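Local coordinates for spindle assembly abnormal protein 6 homolog (Drosophila melanogaster, PDB 5AL7) that forms the ninefold-symmetric central scaffold of the centriole, the cartwheel, through a globular N-terminal head and a dimerising coiled coil, at residues F57-L65 and M74-A82; E132-F140 and H151-A159. The protein carries 1 engineered substitution. All coordinates share one frame; numbering follows the deposited sequence.

Contact 1 (F57-L65 and M74-A82); sequences FKELLQLRL and MYITTVDSA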
loop_
_atom_site.group_PDB
_atom_site.type_symbol
_atom_site.label_atom_id
_atom_site.label_comp_id
_atom_site.label_asym_id
_atom_site.label_seq_id
_atom_site.Cartn_x
_atom_site.Cartn_y
_atom_site.Cartn_z
ATOM N N PHE A 57 14.543 0.789 23.575
ATOM C CA PHE A 57 14.858 0.069 24.803
ATOM C C PHE A 57 16.042 -0.902 24.704
ATOM O O PHE A 57 16.484 -1.444 25.714
ATOM C CB PHE A 57 13.610 -0.669 25.299
ATOM C CG PHE A 57 13.115 -1.750 24.382
ATOM C CD1 PHE A 57 13.640 -3.022 24.450
ATOM C CD2 PHE A 57 12.099 -1.501 23.483
ATOM C CE1 PHE A 57 13.172 -4.019 23.630
ATOM C CE2 PHE A 57 11.626 -2.499 22.664
ATOM C CZ PHE A 57 12.165 -3.758 22.737
ATOM N N LYS A 58 16.507 -1.170 23.492
ATOM C CA LYS A 58 17.658 -2.045 23.298
ATOM C C LYS A 58 18.532 -1.587 22.132
ATOM O O LYS A 58 18.073 -0.890 21.235
ATOM C CB LYS A 58 17.196 -3.487 23.084
ATOM C CG LYS A 58 16.381 -3.719 21.823
ATOM C CD LYS A 58 16.083 -5.203 21.672
ATOM C CE LYS A 58 15.172 -5.497 20.490
ATOM N NZ LYS A 58 14.914 -6.964 20.337
ATOM N N GLU A 59 19.806 -1.948 22.166
ATOM C CA GLU A 59 20.709 -1.612 21.069
ATOM C C GLU A 59 20.371 -2.461 19.864
ATOM O O GLU A 59 20.734 -3.642 19.789
ATOM C CB GLU A 59 22.168 -1.812 21.471
ATOM C CG GLU A 59 22.582 -0.892 22.590
ATOM C CD GLU A 59 23.969 -1.172 23.071
ATOM O OE1 GLU A 59 24.475 -2.283 22.797
ATOM O OE2 GLU A 59 24.528 -0.304 23.768
ATOM N N LEU A 60 19.612 -1.868 18.953
ATOM C CA LEU A 60 19.246 -2.543 17.722
ATOM C C LEU A 60 19.004 -1.539 16.610
ATOM O O LEU A 60 18.115 -0.692 16.700
ATOM C CB LEU A 60 18.013 -3.413 17.934
ATOM C CG LEU A 60 17.592 -4.245 16.726
ATOM C CD1 LEU A 60 18.688 -5.221 16.310
ATOM C CD2 LEU A 60 16.327 -4.989 17.058
ATOM N N LEU A 61 19.786 -1.657 15.548
ATOM C CA LEU A 61 19.671 -0.749 14.418
ATOM C C LEU A 61 19.330 -1.489 13.137
ATOM O O LEU A 61 19.919 -2.530 12.829
ATOM C CB LEU A 61 20.972 0.019 14.221
ATOM C CG LEU A 61 21.081 0.823 12.925
ATOM C CD1 LEU A 61 20.236 2.090 12.977
ATOM C CD2 LEU A 61 22.521 1.136 12.638
ATOM N N GLN A 62 18.377 -0.957 12.383
ATOM C CA GLN A 62 18.111 -1.533 11.076
ATOM C C GLN A 62 18.065 -0.471 9.991
ATOM O O GLN A 62 17.448 0.600 10.163
ATOM C CB GLN A 62 16.811 -2.329 11.065
ATOM C CG GLN A 62 16.764 -3.318 9.915
ATOM C CD GLN A 62 15.398 -3.895 9.700
ATOM O OE1 GLN A 62 14.474 -3.181 9.313
ATOM N NE2 GLN A 62 15.256 -5.192 9.927
ATOM N N LEU A 63 18.763 -0.768 8.898
ATOM C CA LEU A 63 18.756 0.054 7.691
ATOM C C LEU A 63 18.124 -0.734 6.557
ATOM O O LEU A 63 18.587 -1.824 6.210
ATOM C CB LEU A 63 20.166 0.486 7.283
ATOM C CG LEU A 63 21.033 1.284 8.251
ATOM C CD1 LEU A 63 22.451 1.407 7.714
ATOM C CD2 LEU A 63 20.437 2.645 8.461
ATOM N N ARG A 64 17.045 -0.203 6.003
ATOM C CA ARG A 64 16.389 -0.844 4.876
ATOM C C ARG A 64 16.572 -0.042 3.610
ATOM O O ARG A 64 16.372 1.175 3.584
ATOM C CB ARG A 64 14.901 -1.059 5.161
ATOM C CG ARG A 64 14.641 -2.251 6.062
ATOM C CD ARG A 64 13.173 -2.425 6.341
ATOM N NE ARG A 64 12.736 -1.490 7.369
ATOM C CZ ARG A 64 11.926 -0.470 7.131
ATOM N NH1 ARG A 64 11.430 -0.286 5.905
ATOM N NH2 ARG A 64 11.591 0.344 8.123
ATOM N N LEU A 65 16.951 -0.746 2.555
ATOM C CA LEU A 65 17.161 -0.133 1.254
ATOM C C LEU A 65 16.235 -0.770 0.223
ATOM O O LEU A 65 16.267 -1.987 0.026
ATOM C CB LEU A 65 18.621 -0.290 0.849
ATOM C CG LEU A 65 19.198 0.561 -0.267
ATOM C CD1 LEU A 65 19.373 2.004 0.197
ATOM C CD2 LEU A 65 20.513 -0.059 -0.664
ATOM N N MET A 74 14.335 -5.603 -1.775
ATOM C CA MET A 74 14.736 -5.083 -0.474
ATOM C C MET A 74 16.022 -5.679 0.075
ATOM O O MET A 74 16.228 -6.894 0.049
ATOM C CB MET A 74 13.603 -5.302 0.527
ATOM C CG MET A 74 13.670 -4.433 1.763
ATOM S SD MET A 74 12.195 -4.681 2.748
ATOM C CE MET A 74 10.996 -3.789 1.764
ATOM N N TYR A 75 16.863 -4.804 0.615
ATOM C CA TYR A 75 18.155 -5.179 1.194
ATOM C C TYR A 75 18.209 -4.629 2.596
ATOM O O TYR A 75 17.923 -3.448 2.816
ATOM C CB TYR A 75 19.317 -4.646 0.349
ATOM C CG TYR A 75 19.160 -4.996 -1.103
ATOM C CD1 TYR A 75 19.586 -6.223 -1.595
ATOM C CD2 TYR A 75 18.541 -4.119 -1.975
ATOM C CE1 TYR A 75 19.430 -6.551 -2.945
ATOM C CE2 TYR A 75 18.380 -4.439 -3.317
ATOM C CZ TYR A 75 18.825 -5.651 -3.796
ATOM O OH TYR A 75 18.646 -5.962 -5.123
ATOM N N ILE A 76 18.478 -5.504 3.556
ATOM C CA ILE A 76 18.374 -5.125 4.956
ATOM C C ILE A 76 19.684 -5.319 5.688
ATOM O O ILE A 76 20.322 -6.362 5.546
ATOM C CB ILE A 76 17.277 -5.934 5.673
ATOM C CG1 ILE A 76 15.922 -5.675 5.020
ATOM C CG2 ILE A 76 17.243 -5.596 7.151
ATOM C CD1 ILE A 76 14.776 -6.374 5.694
ATOM N N THR A 77 20.069 -4.308 6.466
ATOM C CA THR A 77 21.202 -4.405 7.384
ATOM C C THR A 77 20.753 -4.264 8.831
ATOM O O THR A 77 20.197 -3.233 9.229
ATOM C CB THR A 77 22.262 -3.333 7.086
ATOM O OG1 THR A 77 22.938 -3.667 5.869
ATOM C CG2 THR A 77 23.278 -3.293 8.184
ATOM N N THR A 78 20.986 -5.297 9.628
ATOM C CA THR A 78 20.584 -5.243 11.033
ATOM C C THR A 78 21.765 -5.461 11.963
ATOM O O THR A 78 22.370 -6.531 11.972
ATOM C CB THR A 78 19.500 -6.291 11.359
ATOM O OG1 THR A 78 18.483 -6.268 10.346
ATOM C CG2 THR A 78 18.879 -5.996 12.719
ATOM N N VAL A 79 22.094 -4.446 12.753
ATOM C CA VAL A 79 23.209 -4.566 13.686
ATOM C C VAL A 79 22.732 -4.369 15.129
ATOM O O VAL A 79 22.102 -3.364 15.460
ATOM C CB VAL A 79 24.368 -3.568 13.346
ATOM C CG1 VAL A 79 23.837 -2.210 12.921
ATOM C CG2 VAL A 79 25.347 -3.453 14.518
ATOM N N ASP A 80 23.013 -5.359 15.971
ATOM C CA ASP A 80 22.685 -5.294 17.389
ATOM C C ASP A 80 23.971 -5.141 18.204
ATOM O O ASP A 80 25.006 -4.779 17.655
ATOM C CB ASP A 80 21.917 -6.539 17.826
ATOM C CG ASP A 80 22.653 -7.820 17.494
ATOM O OD1 ASP A 80 23.582 -8.185 18.245
ATOM O OD2 ASP A 80 22.290 -8.481 16.499
ATOM N N SER A 81 23.907 -5.408 19.508
ATOM C CA SER A 81 25.072 -5.247 20.386
ATOM C C SER A 81 26.251 -6.128 19.993
ATOM O O SER A 81 27.387 -5.646 19.879
ATOM C CB SER A 81 24.695 -5.529 21.841
ATOM O OG SER A 81 23.856 -4.507 22.345
ATOM N N ALA A 82 25.986 -7.417 19.812
ATOM C CA ALA A 82 27.039 -8.359 19.470
ATOM C C ALA A 82 27.652 -8.002 18.111
ATOM O O ALA A 82 28.881 -7.869 17.975
ATOM C CB ALA A 82 26.490 -9.776 19.464
#
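Leu61, Leu63 and Leu65 exchange pairs of backbone hydrogen bonds with Val79, Thr77 and Tyr75, so six N-H groups and six carbonyls satisfy one another between two antiparallel strands. The bond from Thr77 N to Leu63 O, 2.9 Å long, is almost straight (176° at the hydrogen). These three pairs share one face, where the branched leucines and Val79 suit a buried place: Leu61 CD2 packs on Val79 CG1 at 3.6 Å, with Phe100 of helix 97-113 against both residues. The hydroxyls there find weak bonds, Thr77 OG1 with Pro155 O and Tyr75 OH with Glu67. On the other face lie Gln62, Thr78, Arg64 and Ile76. Gln62 CG stands anti to the backbone N (chi1 -160°) and the chain runs on extended, carrying NE2 alongside Ile76 CG2 and within 3.4 Å of Thr78 OG1, a weak bond; a second weak one goes to Ala15 O. The amide oxygen OE1 accepts, weakly, from Arg64 NE at 3.1 Å and lies at the guanidinium edge, while Arg64 NH2 has its salt bridge with Glu53. The aliphatic part of Arg64 runs beside Ile76, CG to CG1 at 3.8 Å. Beyond Leu60, Asp80 OD1 weakly caps Ala82 N where helix 81-90 begins. This is a beta hairpin of the SAS-6 N-terminal head domain, running directly into a helix.

Contact 2 (E132-F140 and H151-A159); sequences EVHDYYLQF and HLSLPCRSA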
loop_
_atom_site.group_PDB
_atom_site.type_symbol
_atom_site.label_atom_id
_atom_site.label_comp_id
_atom_site.label_asym_id
_atom_site.label_seq_id
_atom_site.Cartn_x
_atom_site.Cartn_y
_atom_site.Cartn_z
ATOM N N GLU A 132 27.502 -17.921 4.482
ATOM C CA GLU A 132 27.186 -16.788 5.344
ATOM C C GLU A 132 25.778 -16.292 5.037
ATOM O O GLU A 132 25.285 -16.462 3.923
ATOM C CB GLU A 132 28.202 -15.683 5.128
ATOM C CG GLU A 132 28.217 -15.247 3.682
ATOM C CD GLU A 132 29.400 -14.388 3.339
ATOM O OE1 GLU A 132 30.280 -14.199 4.207
ATOM O OE2 GLU A 132 29.463 -13.935 2.180
ATOM N N VAL A 133 25.140 -15.653 6.009
ATOM C CA VAL A 133 23.785 -15.145 5.811
ATOM C C VAL A 133 23.772 -13.876 4.956
ATOM O O VAL A 133 22.908 -13.700 4.091
ATOM C CB VAL A 133 23.101 -14.845 7.162
ATOM C CG1 VAL A 133 21.635 -14.491 6.945
ATOM C CG2 VAL A 133 23.232 -16.036 8.096
ATOM N N HIS A 134 24.731 -12.996 5.217
ATOM C CA HIS A 134 24.851 -11.733 4.501
ATOM C C HIS A 134 25.641 -11.882 3.195
ATOM O O HIS A 134 26.789 -12.321 3.196
ATOM C CB HIS A 134 25.482 -10.680 5.414
ATOM C CG HIS A 134 24.871 -10.626 6.783
ATOM N ND1 HIS A 134 23.599 -10.142 7.013
ATOM C CD2 HIS A 134 25.355 -10.995 7.993
ATOM C CE1 HIS A 134 23.326 -10.215 8.304
ATOM N NE2 HIS A 134 24.375 -10.728 8.921
ATOM N N ASP A 135 24.996 -11.559 2.078
ATOM C CA ASP A 135 25.619 -11.668 0.767
ATOM C C ASP A 135 26.092 -10.323 0.211
ATOM O O ASP A 135 26.631 -10.261 -0.895
ATOM C CB ASP A 135 24.642 -12.303 -0.228
ATOM C CG ASP A 135 24.532 -13.804 -0.060
ATOM O OD1 ASP A 135 25.361 -14.382 0.683
ATOM O OD2 ASP A 135 23.626 -14.407 -0.677
ATOM N N TYR A 136 25.875 -9.246 0.962
ATOM C CA TYR A 136 26.282 -7.921 0.504
ATOM C C TYR A 136 26.981 -7.096 1.589
ATOM O O TYR A 136 27.033 -7.484 2.739
ATOM C CB TYR A 136 25.068 -7.162 -0.029
ATOM C CG TYR A 136 24.246 -7.968 -1.009
ATOM C CD1 TYR A 136 24.643 -8.106 -2.330
ATOM C CD2 TYR A 136 23.090 -8.625 -0.602
ATOM C CE1 TYR A 136 23.900 -8.853 -3.224
ATOM C CE2 TYR A 136 22.346 -9.372 -1.480
ATOM C CZ TYR A 136 22.753 -9.485 -2.794
ATOM O OH TYR A 136 22.009 -10.237 -3.682
ATOM N N TYR A 137 27.513 -5.949 1.191
ATOM C CA TYR A 137 28.099 -4.974 2.085
ATOM C C TYR A 137 27.484 -3.636 1.748
ATOM O O TYR A 137 27.395 -3.261 0.574
ATOM C CB TYR A 137 29.616 -4.897 1.935
ATOM C CG TYR A 137 30.382 -6.001 2.622
ATOM C CD1 TYR A 137 30.302 -6.195 4.000
ATOM C CD2 TYR A 137 31.196 -6.846 1.887
ATOM C CE1 TYR A 137 31.013 -7.211 4.616
ATOM C CE2 TYR A 137 31.913 -7.856 2.491
ATOM C CZ TYR A 137 31.823 -8.043 3.846
ATOM O OH TYR A 137 32.558 -9.069 4.406
ATOM N N LEU A 138 26.995 -2.947 2.765
ATOM C CA LEU A 138 26.533 -1.581 2.601
ATOM C C LEU A 138 27.658 -0.654 3.013
ATOM O O LEU A 138 27.993 -0.575 4.190
ATOM C CB LEU A 138 25.279 -1.319 3.420
ATOM C CG LEU A 138 24.643 0.044 3.179
ATOM C CD1 LEU A 138 24.090 0.181 1.764
ATOM C CD2 LEU A 138 23.580 0.307 4.216
ATOM N N GLN A 139 28.264 0.014 2.037
ATOM C CA GLN A 139 29.475 0.781 2.270
ATOM C C GLN A 139 29.305 2.278 2.078
ATOM O O GLN A 139 28.634 2.731 1.165
ATOM C CB GLN A 139 30.571 0.271 1.351
ATOM C CG GLN A 139 30.910 -1.159 1.629
ATOM C CD GLN A 139 31.934 -1.702 0.684
ATOM O OE1 GLN A 139 31.775 -1.626 -0.527
ATOM N NE2 GLN A 139 33.001 -2.256 1.231
ATOM N N PHE A 140 29.953 3.038 2.949
ATOM C CA PHE A 140 29.965 4.486 2.872
ATOM C C PHE A 140 31.324 4.896 2.320
ATOM O O PHE A 140 32.329 4.831 3.039
ATOM C CB PHE A 140 29.718 5.093 4.246
ATOM C CG PHE A 140 28.369 4.780 4.809
ATOM C CD1 PHE A 140 28.088 3.514 5.313
ATOM C CD2 PHE A 140 27.382 5.756 4.861
ATOM C CE1 PHE A 140 26.837 3.217 5.832
ATOM C CE2 PHE A 140 26.131 5.474 5.379
ATOM C CZ PHE A 140 25.856 4.201 5.866
ATOM N N HIS A 151 34.674 4.575 4.726
ATOM C CA HIS A 151 34.481 4.925 6.130
ATOM C C HIS A 151 33.785 3.846 6.973
ATOM O O HIS A 151 34.097 3.677 8.141
ATOM C CB HIS A 151 33.698 6.223 6.214
ATOM C CG HIS A 151 34.459 7.396 5.693
ATOM N ND1 HIS A 151 35.521 7.948 6.373
ATOM C CD2 HIS A 151 34.336 8.104 4.548
ATOM C CE1 HIS A 151 36.015 8.951 5.671
ATOM N NE2 HIS A 151 35.311 9.069 4.562
ATOM N N LEU A 152 32.812 3.154 6.400
ATOM C CA LEU A 152 32.097 2.115 7.121
ATOM C C LEU A 152 31.571 1.045 6.176
ATOM O O LEU A 152 31.030 1.353 5.123
ATOM C CB LEU A 152 30.959 2.733 7.932
ATOM C CG LEU A 152 30.148 1.803 8.829
ATOM C CD1 LEU A 152 31.003 1.297 9.982
ATOM C CD2 LEU A 152 28.918 2.548 9.337
ATOM N N SER A 153 31.753 -0.214 6.553
ATOM C CA SER A 153 31.279 -1.341 5.762
ATOM C C SER A 153 30.362 -2.282 6.605
ATOM O O SER A 153 30.844 -3.041 7.451
ATOM C CB SER A 153 32.488 -2.083 5.193
ATOM O OG SER A 153 32.100 -3.139 4.346
ATOM N N LEU A 154 29.047 -2.236 6.368
ATOM C CA LEU A 154 28.080 -3.027 7.150
ATOM C C LEU A 154 27.593 -4.283 6.415
ATOM O O LEU A 154 27.226 -4.214 5.245
ATOM C CB LEU A 154 26.857 -2.175 7.510
ATOM C CG LEU A 154 27.031 -0.965 8.420
ATOM C CD1 LEU A 154 25.778 -0.130 8.399
ATOM C CD2 LEU A 154 27.383 -1.395 9.812
ATOM N N PRO A 155 27.511 -5.420 7.124
ATOM C CA PRO A 155 27.027 -6.670 6.525
ATOM C C PRO A 155 25.554 -6.565 6.154
ATOM O O PRO A 155 24.698 -6.407 7.025
ATOM C CB PRO A 155 27.249 -7.712 7.629
ATOM C CG PRO A 155 28.117 -7.060 8.627
ATOM C CD PRO A 155 27.847 -5.595 8.542
ATOM N N CYS A 156 25.287 -6.579 4.854
ATOM C CA CYS A 156 23.939 -6.424 4.309
ATOM C C CYS A 156 23.371 -7.721 3.744
ATOM O O CYS A 156 24.098 -8.564 3.240
ATOM C CB CYS A 156 23.939 -5.356 3.228
ATOM S SG CYS A 156 22.361 -4.601 3.036
ATOM N N ARG A 157 22.056 -7.846 3.805
ATOM C CA ARG A 157 21.377 -9.082 3.467
ATOM C C ARG A 157 20.279 -8.848 2.448
ATOM O O ARG A 157 19.683 -7.768 2.388
ATOM C CB ARG A 157 20.807 -9.694 4.749
ATOM C CG ARG A 157 20.263 -11.090 4.632
ATOM C CD ARG A 157 19.043 -11.247 5.533
ATOM N NE ARG A 157 18.796 -12.634 5.931
ATOM C CZ ARG A 157 18.174 -13.527 5.168
ATOM N NH1 ARG A 157 17.754 -13.188 3.955
ATOM N NH2 ARG A 157 17.984 -14.763 5.609
ATOM N N SER A 158 20.022 -9.847 1.618
ATOM C CA SER A 158 18.878 -9.771 0.719
ATOM C C SER A 158 17.630 -10.249 1.456
ATOM O O SER A 158 17.540 -11.420 1.833
ATOM C CB SER A 158 19.111 -10.592 -0.529
ATOM O OG SER A 158 18.163 -10.208 -1.496
ATOM N N ALA A 159 16.701 -9.333 1.713
ATOM C CA ALA A 159 15.538 -9.630 2.549
ATOM C C ALA A 159 14.690 -10.792 2.025
ATOM O O ALA A 159 14.314 -10.833 0.843
ATOM C CB ALA A 159 14.684 -8.391 2.698
#
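Phe140 lies beside Leu152, and its CE1 edge reaches Leu154 CD1 at 4.3 Å; with Leu138 and Cys156 these residues make the close-packed, buried face of an antiparallel pair of strands. With CG anti to the carbonyl carbon (chi1 -64°), the Phe140 ring presents its edge, in plane, to Leu152 O and places CD1 4.0 Å from Leu152 CB. Met107 and Leu108 of helix 97-113 pack on Phe140, and Met107 also on Leu152; the flat ring and the branched leucine suit this buried place. Next along the strands, Leu138 and Leu154 trade backbone bonds. The opposite face is more polar and partly exposed: Gln139 NE2 makes a weak bond of 3.4 Å with Ser153 OG, while Gln139 OE1 is held by Thr121. Toward Val133 the order fades. Asp135 and Tyr136 both face Cys156 in a classic beta bulge, and Cys156 N approaches Tyr136 O from 54° out of the carbonyl plane. Past the bulge, the poorly ordered His134 takes Pro155 CB over one ring face in a CH-pi contact, and its ND1 edge meets Arg157 CB at 3.6 Å. Backbone bonds thus join the strands throughout, with hydrocarbon packing added on the Phe140 face; at the loose end side chains meet mostly by van der Waals and CH-pi contact, and charged groups find partners outside the pair, Asp135 with Arg131 and Arg157 with Ser12.

In the fold
Contacts 1 and 2 are successive beta hairpins of the SAS-6 head domain, their centres 11 Å apart, joined edge to edge because strands 70-80 and 149-158 are neighbours in one sheet. Ile76 N lies 2.8 Å from Arg157 O and Met74 O 3.0 Å from Ala159 N, probable hydrogen bonds that continue the antiparallel pattern from one hairpin to the next. Thr77 of contact 1 packs against Leu154 and Cys156 of contact 2. Helix 97-113 packs on both hairpins, reaching Leu61 and Val79 in the first and Phe140 and Leu152 in the second. In this coiled-coil dimer, the other chain touches neither contact.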